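Local coordinates for protein manganese-dependent ADP-ribose/CDP-alcohol diphosphatase (Danio rerio, PDB 2NXF) that probably hydrolyses ADP-ribose and CDP-alcohols such as CDP-choline at a dinuclear metal centre of the calcineurin-like phosphoesterase type, at residues A12-A17 with G59-G64; R31-S36 with G285-P290. One frame throughout, in Å; residues are numbered along the deposited sequence. Where two conformers were deposited one is given.

Contact 1: residues A12-A17 with G59-G64; sequences ADVQYA and GDIIDG. With ZN (zinc ion), chain B; ZN (zinc ion), chain C; PO4 (phosphate ion), chain F.
The dinuclear zinc centre takes shape where Asp13 and Gln15 meet Asp60, a worked example of a metal holding together oxygens that would probably repel each other without it. Asp13 OD1 and Asp60 OD2 stand 2.8 Å apart, not hydrogen-bonded. One zinc ion draws them in, lying 2.1 Å from Asp13 OD1, and Gln15 OE1 binds it at 2.0 Å. The two aspartate side chains lie side by side, pointing the same way, yet their carboxylate planes are turned 87° apart. Asp60 OD2 reaches the second zinc as well, so this single oxygen bridges the metals, as does a water. The other oxygens are taken up outside the two loops, Asp13 OD2 by His265 and Asp60 OD1 by His97. His267 joins the first zinc; Asn96, His228 and His265 serve the second. Such loops, following neighbouring parallel strands 6-11 and 54-57, carry the Asp-x-His and Gly-Asp-x-x-Asp signatures of metallophosphoesterases, here with Gln15 in place of the histidine. CD of Gln15 lies anti to CA (chi2 164°), carrying the amide out to the metal. With OE1 on the zinc, the turn of the amide is further restrained by Asp63: Gln15 NE2 donates to Asp63 OD1 over 3.0 Å, almost straight at 174°, amide and carboxylate nearly coplanar. Asp63 OD2 in turn caps the backbone N of His65. Behind the ligands, Asp63 N bonds Tyr16 O at 3.0 Å.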
# COMPACT_ATOMS: atom_id res chain seq x y z
N ALA A 12 -7.00 -3.45 -1.40
CA ALA A 12 -6.14 -2.45 -2.06
C ALA A 12 -6.90 -1.68 -3.13
O ALA A 12 -7.73 -2.26 -3.84
CB ALA A 12 -4.93 -3.13 -2.69
N ASP A 13 -6.58 -0.40 -3.23
CA ASP A 13 -6.91 0.40 -4.45
C ASP A 13 -8.41 0.42 -4.72
O ASP A 13 -8.86 0.14 -5.85
CB ASP A 13 -6.10 -0.08 -5.68
CG ASP A 13 -4.59 0.17 -5.50
OD1 ASP A 13 -4.11 1.20 -5.96
OD2 ASP A 13 -3.92 -0.63 -4.83
N VAL A 14 -9.18 0.74 -3.68
CA VAL A 14 -10.64 0.93 -3.83
C VAL A 14 -10.88 2.04 -4.88
O VAL A 14 -11.64 1.86 -5.85
CB VAL A 14 -11.30 1.27 -2.48
CG1 VAL A 14 -12.81 1.59 -2.66
CG2 VAL A 14 -11.12 0.12 -1.46
N GLN A 15 -10.21 3.18 -4.69
CA GLN A 15 -10.23 4.28 -5.67
C GLN A 15 -11.64 4.73 -6.04
O GLN A 15 -11.93 4.98 -7.21
CB GLN A 15 -9.38 3.96 -6.92
CG GLN A 15 -8.02 4.61 -6.81
CD GLN A 15 -6.99 4.06 -7.76
OE1 GLN A 15 -6.21 3.16 -7.41
NE2 GLN A 15 -6.96 4.60 -8.97
N TYR A 16 -12.49 4.82 -5.02
CA TYR A 16 -13.88 5.23 -5.21
C TYR A 16 -13.98 6.64 -5.80
O TYR A 16 -13.19 7.51 -5.46
CB TYR A 16 -14.64 5.18 -3.87
CG TYR A 16 -16.01 5.79 -4.00
CD1 TYR A 16 -17.02 5.11 -4.69
CD2 TYR A 16 -16.29 7.06 -3.49
CE1 TYR A 16 -18.29 5.67 -4.83
CE2 TYR A 16 -17.54 7.63 -3.64
CZ TYR A 16 -18.54 6.93 -4.31
OH TYR A 16 -19.79 7.48 -4.49
N ALA A 17 -14.95 6.83 -6.69
CA ALA A 17 -15.39 8.17 -7.12
C ALA A 17 -16.80 8.05 -7.65
O ALA A 17 -17.17 7.03 -8.23
CB ALA A 17 -14.44 8.74 -8.19
N GLY A 59 -4.12 1.63 0.34
CA GLY A 59 -4.01 2.98 -0.24
C GLY A 59 -4.80 3.13 -1.52
O GLY A 59 -5.40 2.15 -2.01
N ASP A 60 -4.74 4.34 -2.08
CA ASP A 60 -5.59 4.74 -3.20
C ASP A 60 -7.04 4.43 -2.86
O ASP A 60 -7.75 3.84 -3.68
CB ASP A 60 -5.20 4.02 -4.50
CG ASP A 60 -3.90 4.54 -5.10
OD1 ASP A 60 -3.28 5.48 -4.56
OD2 ASP A 60 -3.46 3.97 -6.11
N ILE A 61 -7.49 4.83 -1.66
CA ILE A 61 -8.88 4.52 -1.25
C ILE A 61 -9.92 5.37 -1.99
O ILE A 61 -11.05 4.94 -2.19
CB ILE A 61 -9.04 4.60 0.28
CG1 ILE A 61 -10.24 3.75 0.73
CG2 ILE A 61 -9.06 6.07 0.75
CD1 ILE A 61 -10.46 3.73 2.24
N ILE A 62 -9.53 6.58 -2.42
CA ILE A 62 -10.40 7.37 -3.31
C ILE A 62 -9.60 7.84 -4.50
O ILE A 62 -8.40 8.05 -4.37
CB ILE A 62 -11.06 8.59 -2.60
CG1 ILE A 62 -10.01 9.55 -2.03
CG2 ILE A 62 -12.07 8.14 -1.51
CD1 ILE A 62 -10.59 10.95 -1.76
N ASP A 63 -10.25 8.01 -5.65
CA ASP A 63 -9.50 8.35 -6.87
C ASP A 63 -9.13 9.83 -6.91
O ASP A 63 -9.87 10.67 -6.40
CB ASP A 63 -10.32 8.00 -8.11
CG ASP A 63 -9.46 7.91 -9.35
OD1 ASP A 63 -8.79 6.87 -9.53
OD2 ASP A 63 -9.42 8.88 -10.10
N GLY A 64 -8.00 10.14 -7.55
CA GLY A 64 -7.62 11.53 -7.79
C GLY A 64 -8.64 12.30 -8.63
O GLY A 64 -8.68 13.53 -8.59
ZN ZN B . -4.33 2.51 -7.54
ZN ZN C . -1.37 3.74 -6.68
P PO4 F . -2.92 4.23 -10.02
O1 PO4 F . -2.35 3.14 -10.90
O2 PO4 F . -3.35 5.40 -10.88
O3 PO4 F . -4.19 3.79 -9.31
O4 PO4 F . -1.92 4.64 -8.97
O HOH W 1 -7.91 1.34 -0.99
O HOH W 2 -2.25 2.26 -7.97

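Contact 2: residues R31-S36 with G285-P290; sequences RYYRGS and GVIETP. With PO4 (phosphate ion), chain F.
Val286 meets Ser36 at the buried end of this contact, its CG1 resting 3.8 Å from Ser36 CB. Ile287 follows and works twice. Its carbonyl O receives Tyr32 N at 2.9 Å, and its side chain touches two neighbours: CG1 lies against Arg31 CB, and CD1 comes within 3.6 Å of Tyr33 CD1. CG1 anti to the backbone N (chi1 -173°) sets that branch toward Arg31. Glu288 comes next, its OE2 taking Arg31 NE through the anti lone pair at 3.1 Å, and Arg31 NH2 more weakly, in a salt bridge in which the guanidinium and carboxylate planes stand 39° apart. Arg31 NH1 extends a weak bond to phosphate O2, at the guanidinium edge and in its plane. An alanine at Arg31 would probably deprive Glu288 OE2 of its guanidinium mate and the phosphate of this weak link. Beyond Thr289, whose O approaches Tyr32 CD2, Pro290 covers one face of the Tyr32 ring: its CA sits 3.6 Å from the ring centroid, a CH-pi contact. Because its OE2 also bonds ND1 of the zinc ligand His267, Glu288 is a second-shell residue, and the salt bridge, by holding its carboxylate, probably helps fix the turn of that imidazole.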
# COMPACT_ATOMS: atom_id res chain seq x y z
N ARG A 31 -11.93 0.95 -15.26
CA ARG A 31 -11.97 1.41 -13.86
C ARG A 31 -13.41 1.63 -13.40
O ARG A 31 -14.15 2.44 -13.98
CB ARG A 31 -11.07 2.64 -13.66
CG ARG A 31 -9.63 2.19 -13.68
CD ARG A 31 -8.61 3.24 -13.38
NE ARG A 31 -7.27 2.64 -13.52
CZ ARG A 31 -6.15 3.18 -13.05
NH1 ARG A 31 -6.17 4.33 -12.37
NH2 ARG A 31 -5.00 2.54 -13.25
N TYR A 32 -13.82 0.87 -12.39
CA TYR A 32 -15.21 0.77 -11.98
C TYR A 32 -15.41 1.64 -10.74
O TYR A 32 -15.50 1.13 -9.63
CB TYR A 32 -15.52 -0.70 -11.68
CG TYR A 32 -15.37 -1.59 -12.89
CD1 TYR A 32 -16.42 -1.74 -13.79
CD2 TYR A 32 -14.18 -2.29 -13.14
CE1 TYR A 32 -16.29 -2.56 -14.91
CE2 TYR A 32 -14.04 -3.11 -14.26
CZ TYR A 32 -15.09 -3.24 -15.13
OH TYR A 32 -14.99 -4.04 -16.25
N TYR A 33 -15.45 2.96 -10.95
CA TYR A 33 -15.34 3.92 -9.84
C TYR A 33 -16.48 3.78 -8.82
O TYR A 33 -16.23 3.74 -7.60
CB TYR A 33 -15.27 5.37 -10.39
CG TYR A 33 -14.01 5.62 -11.21
CD1 TYR A 33 -12.75 5.76 -10.56
CD2 TYR A 33 -14.06 5.73 -12.59
CE1 TYR A 33 -11.59 5.98 -11.29
CE2 TYR A 33 -12.88 5.98 -13.33
CZ TYR A 33 -11.67 6.08 -12.66
OH TYR A 33 -10.51 6.30 -13.37
N ARG A 34 -17.71 3.73 -9.30
CA ARG A 34 -18.85 3.61 -8.37
C ARG A 34 -18.94 2.21 -7.76
O ARG A 34 -19.25 2.08 -6.57
CB ARG A 34 -20.16 3.99 -9.04
CG ARG A 34 -20.25 5.48 -9.33
CD ARG A 34 -21.64 5.81 -9.86
NE ARG A 34 -21.75 7.24 -10.17
CZ ARG A 34 -21.93 7.75 -11.38
NH1 ARG A 34 -22.05 6.96 -12.45
NH2 ARG A 34 -22.00 9.07 -11.53
N GLY A 35 -18.67 1.18 -8.57
CA GLY A 35 -18.76 -0.21 -8.12
C GLY A 35 -17.80 -0.55 -7.00
O GLY A 35 -18.04 -1.48 -6.22
N SER A 36 -16.71 0.22 -6.89
CA SER A 36 -15.72 -0.01 -5.85
C SER A 36 -16.34 0.04 -4.46
O SER A 36 -15.95 -0.72 -3.58
CB SER A 36 -14.56 0.97 -5.95
OG SER A 36 -15.01 2.28 -5.70
N GLY A 285 -6.21 -4.95 -7.49
CA GLY A 285 -6.88 -3.70 -7.10
C GLY A 285 -8.38 -3.76 -7.31
O GLY A 285 -8.87 -4.21 -8.36
N VAL A 286 -9.11 -3.27 -6.32
CA VAL A 286 -10.57 -3.23 -6.38
C VAL A 286 -11.06 -2.40 -7.57
O VAL A 286 -12.03 -2.77 -8.26
CB VAL A 286 -11.15 -2.64 -5.06
CG1 VAL A 286 -12.62 -2.23 -5.22
CG2 VAL A 286 -10.98 -3.64 -3.91
N ILE A 287 -10.38 -1.28 -7.82
CA ILE A 287 -10.84 -0.38 -8.89
C ILE A 287 -10.93 -1.03 -10.26
O ILE A 287 -11.78 -0.67 -11.06
CB ILE A 287 -10.01 0.92 -8.93
CG1 ILE A 287 -10.61 1.95 -9.91
CG2 ILE A 287 -8.53 0.65 -9.24
CD1 ILE A 287 -12.02 2.42 -9.54
N GLU A 288 -10.04 -1.99 -10.56
CA GLU A 288 -10.10 -2.62 -11.89
C GLU A 288 -10.86 -3.94 -11.89
O GLU A 288 -10.80 -4.70 -12.85
CB GLU A 288 -8.69 -2.77 -12.48
CG GLU A 288 -8.16 -1.38 -12.90
CD GLU A 288 -6.75 -1.39 -13.42
OE1 GLU A 288 -6.19 -2.47 -13.67
OE2 GLU A 288 -6.20 -0.27 -13.59
N THR A 289 -11.58 -4.18 -10.79
CA THR A 289 -12.41 -5.39 -10.61
C THR A 289 -13.89 -5.11 -11.00
O THR A 289 -14.52 -4.25 -10.38
CB THR A 289 -12.34 -5.89 -9.20
OG1 THR A 289 -10.96 -6.02 -8.81
CG2 THR A 289 -13.07 -7.24 -9.07
N PRO A 290 -14.45 -5.84 -11.99
CA PRO A 290 -15.86 -5.59 -12.35
C PRO A 290 -16.82 -6.15 -11.30
O PRO A 290 -16.41 -6.95 -10.46
CB PRO A 290 -16.02 -6.33 -13.69
CG PRO A 290 -15.02 -7.42 -13.63
CD PRO A 290 -13.83 -6.85 -12.88
P PO4 F . -2.92 4.23 -10.02
O1 PO4 F . -2.35 3.14 -10.90
O2 PO4 F . -3.35 5.40 -10.88
O3 PO4 F . -4.19 3.79 -9.31
O4 PO4 F . -1.92 4.64 -8.97
O HOH W 3 -14.67 -1.51 -8.38

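Contact 1 supplies first-shell zinc ligands, and contact 2, through Glu288 on His267, probably part of a second shell; the two are built from chain regions that alternate in sequence, their centres about 9 Å apart. Backbone joins them directly: Asp13 O lies 2.9 Å from Ile287 N, and Ala12 O lies 3.0 Å from Val286 N, both probable hydrogen bonds, so the loop bearing zinc ligands of contact 1 is stitched to segment 285-290. Segments 12-17 and 31-36 also pack together, around Ser36. Both contacts reach the same phosphate, which is probably from the crystallisation liquor: contact 1 through the zinc ions and Gln15, contact 2 through Arg31. Asn96 and His97 bond it as well.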